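Local coordinates for protein cysteine protease-like virA (Shigella flexneri, PDB 3EB8) that acts as a secreted virulence effector that promotes bacterial entry into epithelial cells and intercellular spread, although its proposed role as an alpha-tubulin protease is disputed, at residues A[43-47]-A[58-62]; A[53-57]-A[67-71]; A[95-99]-A[111-115]; A[116-121]-A[318-322]; A[166-172]-A[200-205]. All coordinates share one frame; numbering follows the deposited sequence.

Contact 1: residues A[43-47]-A[58-62]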
# COMPACT_ATOMS: atom_id res chain seq x y z
N GLY A 43 9.49 -26.31 11.06
CA GLY A 43 10.80 -26.88 11.34
C GLY A 43 11.85 -26.42 10.35
O GLY A 43 13.06 -26.41 10.62
N ILE A 44 11.39 -26.02 9.17
CA ILE A 44 12.29 -25.54 8.14
C ILE A 44 12.27 -24.02 8.06
O ILE A 44 11.31 -23.36 8.47
CB ILE A 44 11.93 -26.14 6.78
CG1 ILE A 44 12.23 -27.64 6.82
CG2 ILE A 44 12.70 -25.46 5.67
CD1 ILE A 44 12.41 -28.24 5.47
N SER A 45 13.36 -23.45 7.56
CA SER A 45 13.46 -22.02 7.45
C SER A 45 14.18 -21.67 6.17
O SER A 45 15.18 -22.29 5.83
CB SER A 45 14.24 -21.46 8.63
OG SER A 45 14.25 -20.05 8.58
N ILE A 46 13.64 -20.71 5.44
CA ILE A 46 14.30 -20.22 4.25
C ILE A 46 14.67 -18.76 4.48
O ILE A 46 13.85 -17.98 4.96
CB ILE A 46 13.40 -20.36 3.00
CG1 ILE A 46 13.00 -21.82 2.79
CG2 ILE A 46 14.13 -19.91 1.76
CD1 ILE A 46 11.78 -22.24 3.58
N ARG A 47 15.91 -18.41 4.17
CA ARG A 47 16.35 -17.04 4.31
C ARG A 47 16.78 -16.52 2.96
O ARG A 47 17.51 -17.19 2.22
CB ARG A 47 17.51 -16.94 5.29
CG ARG A 47 17.29 -17.69 6.58
CD ARG A 47 16.08 -17.16 7.34
NE ARG A 47 15.97 -17.84 8.63
CZ ARG A 47 16.71 -17.56 9.69
NH1 ARG A 47 17.62 -16.59 9.62
NH2 ARG A 47 16.53 -18.23 10.82
N PHE A 58 19.05 -19.42 1.45
CA PHE A 58 19.56 -20.35 2.44
C PHE A 58 18.44 -21.23 2.97
O PHE A 58 17.37 -20.75 3.37
CB PHE A 58 20.22 -19.59 3.58
CG PHE A 58 21.49 -18.91 3.20
CD1 PHE A 58 21.47 -17.69 2.54
CD2 PHE A 58 22.71 -19.48 3.50
CE1 PHE A 58 22.63 -17.05 2.19
CE2 PHE A 58 23.89 -18.85 3.15
CZ PHE A 58 23.85 -17.63 2.50
N TYR A 59 18.69 -22.53 2.95
CA TYR A 59 17.72 -23.51 3.40
C TYR A 59 18.20 -24.12 4.71
O TYR A 59 19.20 -24.82 4.75
CB TYR A 59 17.52 -24.58 2.33
CG TYR A 59 17.04 -24.04 1.00
CD1 TYR A 59 17.95 -23.69 -0.00
CD2 TYR A 59 15.69 -23.88 0.74
CE1 TYR A 59 17.52 -23.20 -1.23
CE2 TYR A 59 15.25 -23.39 -0.47
CZ TYR A 59 16.16 -23.06 -1.45
OH TYR A 59 15.68 -22.58 -2.66
N LEU A 60 17.49 -23.84 5.78
CA LEU A 60 17.85 -24.37 7.10
C LEU A 60 16.92 -25.50 7.55
O LEU A 60 15.79 -25.25 7.98
CB LEU A 60 17.83 -23.24 8.14
CG LEU A 60 18.96 -22.20 8.10
CD1 LEU A 60 19.25 -21.72 6.69
CD2 LEU A 60 18.64 -21.02 9.00
N ASP A 61 17.39 -26.74 7.43
CA ASP A 61 16.67 -27.86 8.01
C ASP A 61 17.41 -28.27 9.26
O ASP A 61 18.27 -29.15 9.21
CB ASP A 61 16.58 -29.05 7.05
CG ASP A 61 15.58 -30.11 7.50
OD1 ASP A 61 15.20 -30.99 6.68
OD2 ASP A 61 15.16 -30.07 8.69
N GLY A 62 17.09 -27.60 10.37
CA GLY A 62 17.66 -27.93 11.66
C GLY A 62 19.12 -27.55 11.84
O GLY A 62 19.45 -26.75 12.72
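Ser-45 faces Leu-60, and Arg-47 faces Phe-58, as hydrogen-bonded pairs of the antiparallel beta hairpin formed by strands 44-51 and 54-61. The N-H groups of Leu-60 and Phe-58 point almost straight at their acceptors, Leu-60 N lying 2.8 Å from Ser-45 O, whereas the return bond from Ser-45 N to Leu-60 O is longer, 3.1 Å, and more bent, 142° at the hydrogen. Between the pairs, Ile-46 CA makes a CA-H...O contact of 3.2 Å with Phe-58 O.

Apolar contact serves both faces. On one, Ile-46 CG1 meets the Tyr-59 ring at CD2, 4.0 Å away; on the other, the CB atoms of Ser-45 and Leu-60 touch. Branched and aromatic residues suit such an extended backbone, while the phi of Gly-43, 106°, calls for glycine, since a CB would collide with the preceding carbonyl O.

The Arg-47 guanidinium forms a salt bridge with Glu-35 through NH1. A bend at chi2 (-61°) folds the chain back along its own strand, where NE reaches Ser-45 OG at 2.8 Å in the guanidinium plane. That hydroxyl also bonds Asn-40. Over one guanidinium face, toward the rim, lies Leu-60 CD2, 3.9 Å from Arg-47 NH2.

Contact 2: residues A[53-57]-A[67-71]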
# COMPACT_ATOMS: atom_id res chain seq x y z
N GLY A 53 24.00 -6.74 -4.14
CA GLY A 53 22.95 -6.86 -5.13
C GLY A 53 22.68 -8.27 -5.64
O GLY A 53 21.79 -8.45 -6.47
N ILE A 54 23.44 -9.25 -5.17
CA ILE A 54 23.21 -10.64 -5.54
C ILE A 54 22.39 -11.38 -4.48
O ILE A 54 22.72 -11.35 -3.29
CB ILE A 54 24.52 -11.42 -5.74
CG1 ILE A 54 25.40 -10.72 -6.78
CG2 ILE A 54 24.23 -12.84 -6.14
CD1 ILE A 54 26.81 -11.30 -6.86
N CYS A 55 21.32 -12.04 -4.92
CA CYS A 55 20.44 -12.77 -4.02
C CYS A 55 20.83 -14.24 -3.85
O CYS A 55 20.95 -14.98 -4.83
CB CYS A 55 18.99 -12.68 -4.50
SG CYS A 55 17.80 -13.51 -3.41
N SER A 56 21.02 -14.64 -2.60
CA SER A 56 21.26 -16.04 -2.28
C SER A 56 20.12 -16.56 -1.42
O SER A 56 19.50 -15.80 -0.66
CB SER A 56 22.60 -16.23 -1.56
OG SER A 56 23.67 -15.72 -2.33
N VAL A 57 19.84 -17.85 -1.55
CA VAL A 57 18.80 -18.50 -0.77
C VAL A 57 19.41 -19.52 0.17
O VAL A 57 20.20 -20.37 -0.24
CB VAL A 57 17.80 -19.20 -1.68
CG1 VAL A 57 16.65 -19.76 -0.85
CG2 VAL A 57 17.30 -18.22 -2.75
N SER A 67 22.85 -23.53 0.49
CA SER A 67 22.56 -22.24 -0.13
C SER A 67 22.61 -22.30 -1.65
O SER A 67 23.16 -23.22 -2.24
CB SER A 67 23.51 -21.16 0.39
OG SER A 67 24.80 -21.32 -0.15
N THR A 68 22.03 -21.29 -2.27
CA THR A 68 22.08 -21.19 -3.72
C THR A 68 22.13 -19.73 -4.10
O THR A 68 21.42 -18.90 -3.53
CB THR A 68 20.84 -21.83 -4.36
OG1 THR A 68 20.91 -23.26 -4.20
CG2 THR A 68 20.78 -21.48 -5.86
N GLN A 69 22.98 -19.41 -5.06
CA GLN A 69 23.09 -18.05 -5.54
C GLN A 69 22.26 -17.94 -6.81
O GLN A 69 22.43 -18.73 -7.74
CB GLN A 69 24.56 -17.71 -5.80
CG GLN A 69 24.87 -16.23 -5.84
CD GLN A 69 26.32 -15.96 -6.20
OE1 GLN A 69 26.94 -15.04 -5.67
NE2 GLN A 69 26.86 -16.77 -7.09
N LEU A 70 21.34 -16.98 -6.84
CA LEU A 70 20.46 -16.81 -8.00
C LEU A 70 21.09 -15.91 -9.06
O LEU A 70 21.72 -14.90 -8.72
CB LEU A 70 19.12 -16.20 -7.58
CG LEU A 70 18.37 -16.73 -6.37
CD1 LEU A 70 17.05 -16.00 -6.24
CD2 LEU A 70 18.12 -18.22 -6.45
N SER A 71 20.90 -16.27 -10.33
CA SER A 71 21.24 -15.35 -11.42
C SER A 71 20.25 -14.20 -11.40
O SER A 71 19.22 -14.29 -10.73
CB SER A 71 21.14 -16.06 -12.77
OG SER A 71 19.78 -16.39 -13.04
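This is the ladder of the beta hairpin formed by strands 54-61 and 66-69, at the edge of a five-stranded antiparallel sheet, where Val-57 and Thr-68 form a hydrogen-bonded pair. Val-57 N donates to Thr-68 O at 2.7 Å, and Thr-68 N answers to Val-57 O with a more bent bond, 142° at the hydrogen. One step on, Ser-56 and Gln-69 make a non-hydrogen-bonded pair whose CA atoms come within 4.2 Å of each other. The next bond runs from Leu-70 N to Cys-55 O, 2.9 Å long and nearly along the C=O axis.

The two faces differ in character. On that of Ser-56 and Gln-69, the extended Gln-69 chain reaches over toward Ile-54: with CG anti to the backbone N (chi1 -160°), both CG and OE1 of Gln-69 lie 3.5 Å from Ile-54 CG2, while Ser-56 OG lies beside Gln-69 CG. A long, flexible polar residue suits this exposed position. The other face is apolar: Leu-70 spreads its two methyls, CD1 to Cys-55 SG and CD2 to Val-57 CG2, each pair 3.8 Å apart. The branched leucine can fill both places at once.

Beyond this, Ser-71 N-caps helix 72-81, whose Tyr-75 packs on Cys-55 and Leu-70 and whose Leu-78 also touches Leu-70, while Val-57 leans on Ile-46 and Leu-48 of strand 44-51.

Contact 3: residues A[95-99]-A[111-115]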
# COMPACT_ATOMS: atom_id res chain seq x y z
N ILE A 95 8.58 -5.02 -12.03
CA ILE A 95 7.88 -6.28 -12.18
C ILE A 95 7.10 -6.23 -13.48
O ILE A 95 6.35 -5.30 -13.73
CB ILE A 95 6.87 -6.49 -11.02
CG1 ILE A 95 7.55 -6.31 -9.66
CG2 ILE A 95 6.18 -7.85 -11.13
CD1 ILE A 95 8.80 -7.14 -9.49
N THR A 96 7.30 -7.24 -14.32
CA THR A 96 6.56 -7.31 -15.56
C THR A 96 5.17 -7.93 -15.41
O THR A 96 5.00 -9.01 -14.83
CB THR A 96 7.33 -8.07 -16.60
OG1 THR A 96 8.59 -7.41 -16.81
CG2 THR A 96 6.55 -8.07 -17.90
N ALA A 97 4.16 -7.23 -15.91
CA ALA A 97 2.79 -7.72 -15.90
C ALA A 97 2.54 -8.50 -17.19
O ALA A 97 3.18 -8.24 -18.21
CB ALA A 97 1.81 -6.59 -15.78
N PRO A 98 1.60 -9.45 -17.13
CA PRO A 98 1.28 -10.35 -18.25
C PRO A 98 0.42 -9.69 -19.34
O PRO A 98 -0.69 -10.17 -19.59
CB PRO A 98 0.46 -11.47 -17.59
CG PRO A 98 0.51 -11.21 -16.09
CD PRO A 98 0.82 -9.77 -15.93
N VAL A 99 0.91 -8.62 -19.95
CA VAL A 99 0.26 -8.02 -21.12
C VAL A 99 1.33 -7.32 -21.88
O VAL A 99 2.34 -6.93 -21.31
CB VAL A 99 -0.73 -6.87 -20.77
CG1 VAL A 99 -2.15 -7.36 -20.73
CG2 VAL A 99 -0.31 -6.12 -19.50
N GLU A 111 -4.14 -5.90 -16.18
CA GLU A 111 -3.10 -6.77 -15.65
C GLU A 111 -2.02 -5.98 -14.91
O GLU A 111 -1.50 -6.44 -13.90
CB GLU A 111 -2.46 -7.62 -16.75
CG GLU A 111 -3.42 -8.56 -17.47
CD GLU A 111 -4.23 -7.86 -18.56
OE1 GLU A 111 -4.19 -6.60 -18.64
OE2 GLU A 111 -4.90 -8.56 -19.35
N VAL A 112 -1.68 -4.80 -15.42
CA VAL A 112 -0.70 -3.95 -14.76
C VAL A 112 -1.23 -3.51 -13.39
O VAL A 112 -0.54 -3.62 -12.37
CB VAL A 112 -0.31 -2.74 -15.65
CG1 VAL A 112 0.26 -1.61 -14.81
CG2 VAL A 112 0.67 -3.18 -16.72
N ILE A 113 -2.47 -3.06 -13.37
CA ILE A 113 -3.14 -2.69 -12.12
C ILE A 113 -3.13 -3.85 -11.15
O ILE A 113 -2.76 -3.69 -9.98
CB ILE A 113 -4.59 -2.24 -12.38
CG1 ILE A 113 -4.62 -0.82 -12.95
CG2 ILE A 113 -5.42 -2.30 -11.10
CD1 ILE A 113 -5.82 -0.55 -13.84
N GLU A 114 -3.54 -5.02 -11.63
CA GLU A 114 -3.58 -6.23 -10.80
C GLU A 114 -2.20 -6.60 -10.24
O GLU A 114 -2.04 -6.83 -9.04
CB GLU A 114 -4.16 -7.39 -11.61
CG GLU A 114 -4.09 -8.72 -10.91
CD GLU A 114 -5.11 -8.84 -9.80
OE1 GLU A 114 -5.92 -7.89 -9.65
OE2 GLU A 114 -5.10 -9.87 -9.10
N THR A 115 -1.21 -6.64 -11.13
CA THR A 115 0.16 -6.91 -10.74
C THR A 115 0.65 -5.90 -9.71
O THR A 115 1.27 -6.28 -8.72
CB THR A 115 1.10 -6.85 -11.94
OG1 THR A 115 0.68 -7.82 -12.91
CG2 THR A 115 2.56 -7.11 -11.51
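A helix packed against a strand of the mixed sheet brings Ala-97, at the end of strand 94-97, against Val-112 and Thr-115 of helix 110-118. The short axes run 8.1 Å apart at 140°, roughly antiparallel, and the contact is made mainly by side chains. The small Ala-97 allows this approach: its CB touches Val-112 CG2 at 3.7 Å and lies 3.3 Å from Thr-115 OG1. Farther back on the strand, Ile-95 CG2 meets Thr-115 CG2 at 3.7 Å, so the threonine presents its methyl to the isoleucine and its hydroxyl side to Ala-97 and to the ring carbon CD of Pro-98.

Pro-98 centres an inverse gamma turn, which proline's fixed phi favours. Just past it, Val-99 lies against the side chain of Glu-111, its CG2 3.8 Å from Glu-111 CB. Strand 348-356 bonds to strand 94-97 and also packs on Val-112 and Thr-115 through Ile-354.

The threonine hydroxyl, set among apolar neighbours, is satisfied within its own helix. With OG1 beside the backbone N (chi1 -59°), it donates to Glu-111 O at 2.8 Å, and Thr-115 N reaches the same oxygen from the opposite face of the carbonyl plane.

Contact 4: residues A[116-121]-A[318-322]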
# COMPACT_ATOMS: atom_id res chain seq x y z
N ALA A 116 0.38 -4.62 -9.93
CA ALA A 116 0.80 -3.58 -8.99
C ALA A 116 0.13 -3.78 -7.63
O ALA A 116 0.78 -3.64 -6.58
CB ALA A 116 0.48 -2.20 -9.51
N ILE A 117 -1.15 -4.12 -7.64
CA ILE A 117 -1.87 -4.34 -6.40
C ILE A 117 -1.19 -5.43 -5.55
O ILE A 117 -1.05 -5.30 -4.34
CB ILE A 117 -3.36 -4.69 -6.66
CG1 ILE A 117 -4.15 -3.45 -7.09
CG2 ILE A 117 -4.01 -5.30 -5.43
CD1 ILE A 117 -5.62 -3.74 -7.42
N ASN A 118 -0.71 -6.48 -6.20
CA ASN A 118 -0.18 -7.63 -5.48
C ASN A 118 1.35 -7.78 -5.41
O ASN A 118 1.84 -8.81 -4.95
CB ASN A 118 -0.83 -8.90 -6.01
CG ASN A 118 -2.33 -8.92 -5.77
OD1 ASN A 118 -3.12 -9.04 -6.71
ND2 ASN A 118 -2.74 -8.77 -4.51
N CYS A 119 2.11 -6.79 -5.85
CA CYS A 119 3.56 -6.97 -5.88
C CYS A 119 4.25 -6.44 -4.61
O CYS A 119 3.76 -5.51 -3.97
CB CYS A 119 4.20 -6.37 -7.15
SG CYS A 119 4.42 -4.59 -7.14
N CYS A 120 5.37 -7.06 -4.25
CA CYS A 120 6.16 -6.60 -3.11
C CYS A 120 6.81 -5.28 -3.51
O CYS A 120 6.79 -4.93 -4.68
CB CYS A 120 7.24 -7.62 -2.75
SG CYS A 120 8.58 -7.84 -3.99
N THR A 121 7.37 -4.57 -2.55
CA THR A 121 8.05 -3.30 -2.85
C THR A 121 9.36 -3.22 -2.07
O THR A 121 9.59 -4.04 -1.17
CB THR A 121 7.16 -2.11 -2.49
OG1 THR A 121 6.68 -2.30 -1.15
CG2 THR A 121 5.97 -2.01 -3.46
N ILE A 318 2.95 1.43 -13.84
CA ILE A 318 2.59 2.04 -12.57
C ILE A 318 3.79 2.11 -11.64
O ILE A 318 4.62 1.21 -11.61
CB ILE A 318 1.46 1.25 -11.86
CG1 ILE A 318 0.11 1.51 -12.52
CG2 ILE A 318 1.39 1.63 -10.39
CD1 ILE A 318 -0.95 0.45 -12.19
N ASN A 319 3.90 3.20 -10.89
CA ASN A 319 4.86 3.28 -9.80
C ASN A 319 4.10 3.11 -8.49
O ASN A 319 3.44 4.04 -8.01
CB ASN A 319 5.59 4.62 -9.85
CG ASN A 319 6.51 4.84 -8.64
OD1 ASN A 319 6.96 3.90 -7.99
ND2 ASN A 319 6.79 6.11 -8.35
N LYS A 320 4.16 1.91 -7.93
CA LYS A 320 3.54 1.67 -6.64
C LYS A 320 4.36 2.31 -5.52
O LYS A 320 5.53 1.99 -5.32
CB LYS A 320 3.38 0.18 -6.40
CG LYS A 320 2.67 -0.17 -5.11
CD LYS A 320 2.60 -1.67 -5.00
CE LYS A 320 1.95 -2.14 -3.74
NZ LYS A 320 1.67 -3.61 -3.89
N ILE A 321 3.74 3.22 -4.80
CA ILE A 321 4.37 3.81 -3.63
C ILE A 321 3.50 3.42 -2.47
O ILE A 321 2.35 3.83 -2.41
CB ILE A 321 4.41 5.34 -3.73
CG1 ILE A 321 5.15 5.77 -4.99
CG2 ILE A 321 5.05 5.94 -2.51
CD1 ILE A 321 5.23 7.26 -5.15
N GLU A 322 4.03 2.62 -1.57
CA GLU A 322 3.28 2.18 -0.42
C GLU A 322 3.81 2.76 0.89
O GLU A 322 5.03 2.79 1.12
CB GLU A 322 3.30 0.66 -0.34
CG GLU A 322 2.83 0.07 0.97
CD GLU A 322 2.82 -1.44 0.93
OE1 GLU A 322 3.34 -2.01 -0.05
OE2 GLU A 322 2.30 -2.08 1.86
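Lys-320, on strand 315-327 of the mixed sheet, reaches across to the C-terminal end of helix 110-118 and gathers carbonyls from its last turn and from Cys-119 just after it around a buried ammonium group. From CB onward every torsion is close to 180°, beginning with CG anti to the backbone N (chi1 -177°), which carries the charge to the helix. CG passes 4.1 Å from Thr-121 CG2. CD meets the same methyl at 3.7 Å, the side chains crossing at about a right angle, and comes 3.1 Å from Ala-116 O. CE passes between Ala-116 O and Cys-119 O.

At NZ, Ala-116 O and Cys-119 O accept hydrogen bonds, Ile-117 O a weak one of 3.2 Å. A lysine suits the place, since its apolar stem lies against Thr-121 CG2 and near Cys-119 SG, and its positive end would probably be favoured by the partial negative charge of the helix end.

Two residues earlier, Ile-318 CD1 touches Ala-116 CB. Two residues later, Glu-322 OE1 lies near Thr-121 OG1, which bonds to Ser-350, while Glu-322 OE2 bonds to Ser-303.

Both shorter bonds of Lys-320 NZ measure 2.8 Å, that to Cys-119 O using a lone pair in the carbonyl plane.

Contact 5: residues A[166-172]-A[200-205]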
# COMPACT_ATOMS: atom_id res chain seq x y z
N PRO A 166 -17.26 -1.82 0.88
CA PRO A 166 -17.87 -1.25 -0.32
C PRO A 166 -17.67 0.26 -0.36
O PRO A 166 -17.87 0.93 0.66
CB PRO A 166 -19.35 -1.60 -0.15
CG PRO A 166 -19.36 -2.79 0.75
CD PRO A 166 -18.19 -2.64 1.67
N LEU A 167 -17.29 0.78 -1.52
CA LEU A 167 -17.00 2.20 -1.69
C LEU A 167 -18.18 3.11 -1.38
O LEU A 167 -18.01 4.20 -0.84
CB LEU A 167 -16.47 2.47 -3.11
CG LEU A 167 -14.98 2.16 -3.30
CD1 LEU A 167 -14.61 2.08 -4.78
CD2 LEU A 167 -14.10 3.19 -2.57
N LYS A 168 -19.38 2.66 -1.73
CA LYS A 168 -20.58 3.45 -1.44
C LYS A 168 -20.73 3.64 0.07
O LYS A 168 -21.19 4.69 0.54
CB LYS A 168 -21.81 2.77 -2.06
CG LYS A 168 -23.15 3.39 -1.67
CD LYS A 168 -23.33 4.78 -2.28
CE LYS A 168 -24.77 5.26 -2.16
NZ LYS A 168 -25.33 5.01 -0.79
N LEU A 169 -20.34 2.62 0.83
CA LEU A 169 -20.39 2.67 2.28
C LEU A 169 -19.35 3.62 2.82
O LEU A 169 -19.59 4.31 3.81
CB LEU A 169 -20.15 1.28 2.87
CG LEU A 169 -19.99 1.22 4.38
CD1 LEU A 169 -21.16 1.91 5.08
CD2 LEU A 169 -19.87 -0.23 4.83
N ILE A 170 -18.19 3.66 2.17
CA ILE A 170 -17.19 4.65 2.55
C ILE A 170 -17.73 6.06 2.28
O ILE A 170 -17.60 6.95 3.12
CB ILE A 170 -15.86 4.46 1.81
CG1 ILE A 170 -15.28 3.06 2.05
CG2 ILE A 170 -14.89 5.58 2.19
CD1 ILE A 170 -14.72 2.83 3.42
N ALA A 171 -18.33 6.26 1.11
CA ALA A 171 -18.88 7.57 0.77
C ALA A 171 -19.99 7.97 1.75
O ALA A 171 -20.06 9.13 2.15
CB ALA A 171 -19.41 7.58 -0.67
N ASP A 172 -20.83 7.03 2.14
CA ASP A 172 -21.88 7.34 3.11
C ASP A 172 -21.28 7.70 4.48
O ASP A 172 -21.76 8.61 5.16
CB ASP A 172 -22.87 6.18 3.26
CG ASP A 172 -23.75 5.99 2.04
OD1 ASP A 172 -23.77 6.88 1.17
OD2 ASP A 172 -24.44 4.94 1.97
N ILE A 200 -26.35 3.77 7.77
CA ILE A 200 -25.48 3.51 6.62
C ILE A 200 -25.19 2.02 6.41
O ILE A 200 -25.38 1.48 5.32
CB ILE A 200 -24.13 4.18 6.83
CG1 ILE A 200 -24.31 5.65 7.19
CG2 ILE A 200 -23.29 4.04 5.60
CD1 ILE A 200 -22.99 6.33 7.51
N ILE A 201 -24.68 1.38 7.47
CA ILE A 201 -24.26 -0.01 7.41
C ILE A 201 -25.39 -0.86 6.86
O ILE A 201 -25.19 -1.63 5.92
CB ILE A 201 -23.78 -0.51 8.80
CG1 ILE A 201 -22.31 -0.14 8.97
CG2 ILE A 201 -23.96 -2.02 8.95
CD1 ILE A 201 -21.88 -0.02 10.41
N ASN A 202 -26.58 -0.68 7.43
CA ASN A 202 -27.75 -1.43 6.97
C ASN A 202 -28.21 -1.06 5.56
O ASN A 202 -28.70 -1.92 4.83
CB ASN A 202 -28.89 -1.35 7.99
CG ASN A 202 -28.81 -2.45 9.03
OD1 ASN A 202 -28.68 -3.63 8.69
ND2 ASN A 202 -28.88 -2.07 10.30
N SER A 203 -28.03 0.21 5.18
CA SER A 203 -28.31 0.63 3.81
C SER A 203 -27.42 -0.11 2.80
O SER A 203 -27.84 -0.39 1.69
CB SER A 203 -28.10 2.14 3.63
OG SER A 203 -29.21 2.90 4.10
N ASN A 204 -26.19 -0.42 3.21
CA ASN A 204 -25.19 -0.97 2.29
C ASN A 204 -24.96 -2.46 2.41
O ASN A 204 -24.15 -3.03 1.68
CB ASN A 204 -23.84 -0.25 2.43
CG ASN A 204 -23.83 1.09 1.74
OD1 ASN A 204 -23.79 1.16 0.51
ND2 ASN A 204 -23.88 2.16 2.53
N PHE A 205 -25.66 -3.09 3.35
CA PHE A 205 -25.59 -4.53 3.54
C PHE A 205 -26.99 -5.14 3.68
O PHE A 205 -27.45 -5.39 4.79
CB PHE A 205 -24.73 -4.88 4.76
CG PHE A 205 -23.24 -4.73 4.53
CD1 PHE A 205 -22.47 -3.93 5.36
CD2 PHE A 205 -22.62 -5.39 3.49
CE1 PHE A 205 -21.10 -3.79 5.16
CE2 PHE A 205 -21.25 -5.26 3.29
CZ PHE A 205 -20.49 -4.46 4.12
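Asp-172 and Asn-204 both carry CG beside the backbone N and anti to the carbonyl carbon (chi1 -70° and -78°), which turns carboxylate and amide toward each other between two helices. Asn-204 ND2 donates to Asp-172 OD2 at 2.9 Å, the oxygen lying close to the amide plane while the nitrogen meets OD2 on the anti side, out of the carboxylate plane. On the syn side of the same oxygen sits Lys-168 NZ, also 2.9 Å away, in a salt bridge one helical turn back along the chain. Two donors grip OD2 from different sides, and the neighbouring charge would probably help keep the aspartate ionised.

The amide is fixed from its own helix too: Asn-204 ND2 bonds to Ile-200 O at 3.2 Å, approaching above the carbonyl plane. Asparagine suits the spot because one nitrogen can serve an acceptor on each helix. The other end of the amide, Asn-204 OD1, lies 3.2 Å from Lys-168 CG, against the bent stem of that lysine.

The surrounding contact is apolar. The Leu-169 CB is close to the Asn-204 amide, and its CD2 meets the Phe-205 ring at CE1, 3.8 Å away. At the next ring atom, CZ touches the CD of Pro-166, the residue at the N-cap position of helix 167-176. Ile-200 lies near Leu-169 and Asp-172, although the very short carbon contacts modelled there are doubtful. Phe-219 of helix 210-221 packs on Phe-205.

The arrangement is an antiparallel helix pair, axes 9.7 Å apart at 156°, which joins helix 167-176 to helix 194-204, within the region assigned to tubulin binding.

Contacts 1 and 2 share strand 54-61, one on either edge of it, within the same five-stranded antiparallel sheet; their centres lie 15 Å apart and they touch, for instance through Phe-58 and Ser-67. Contacts 3 and 4 follow along the chain, 10 Å apart, both using helix 110-118 against the mixed sheet and meeting where Val-112 packs on Ile-318. Contact 4 brings residues nearly 200 positions apart together near the centre of the chain, and contact 5 lies inside the loop that it closes. About 48 Å from contact 2, centre to centre, and on the opposite side of the chain's centre, contact 5 belongs to the helical flank, so the mixed sheet stands between two outlying parts of this monomer.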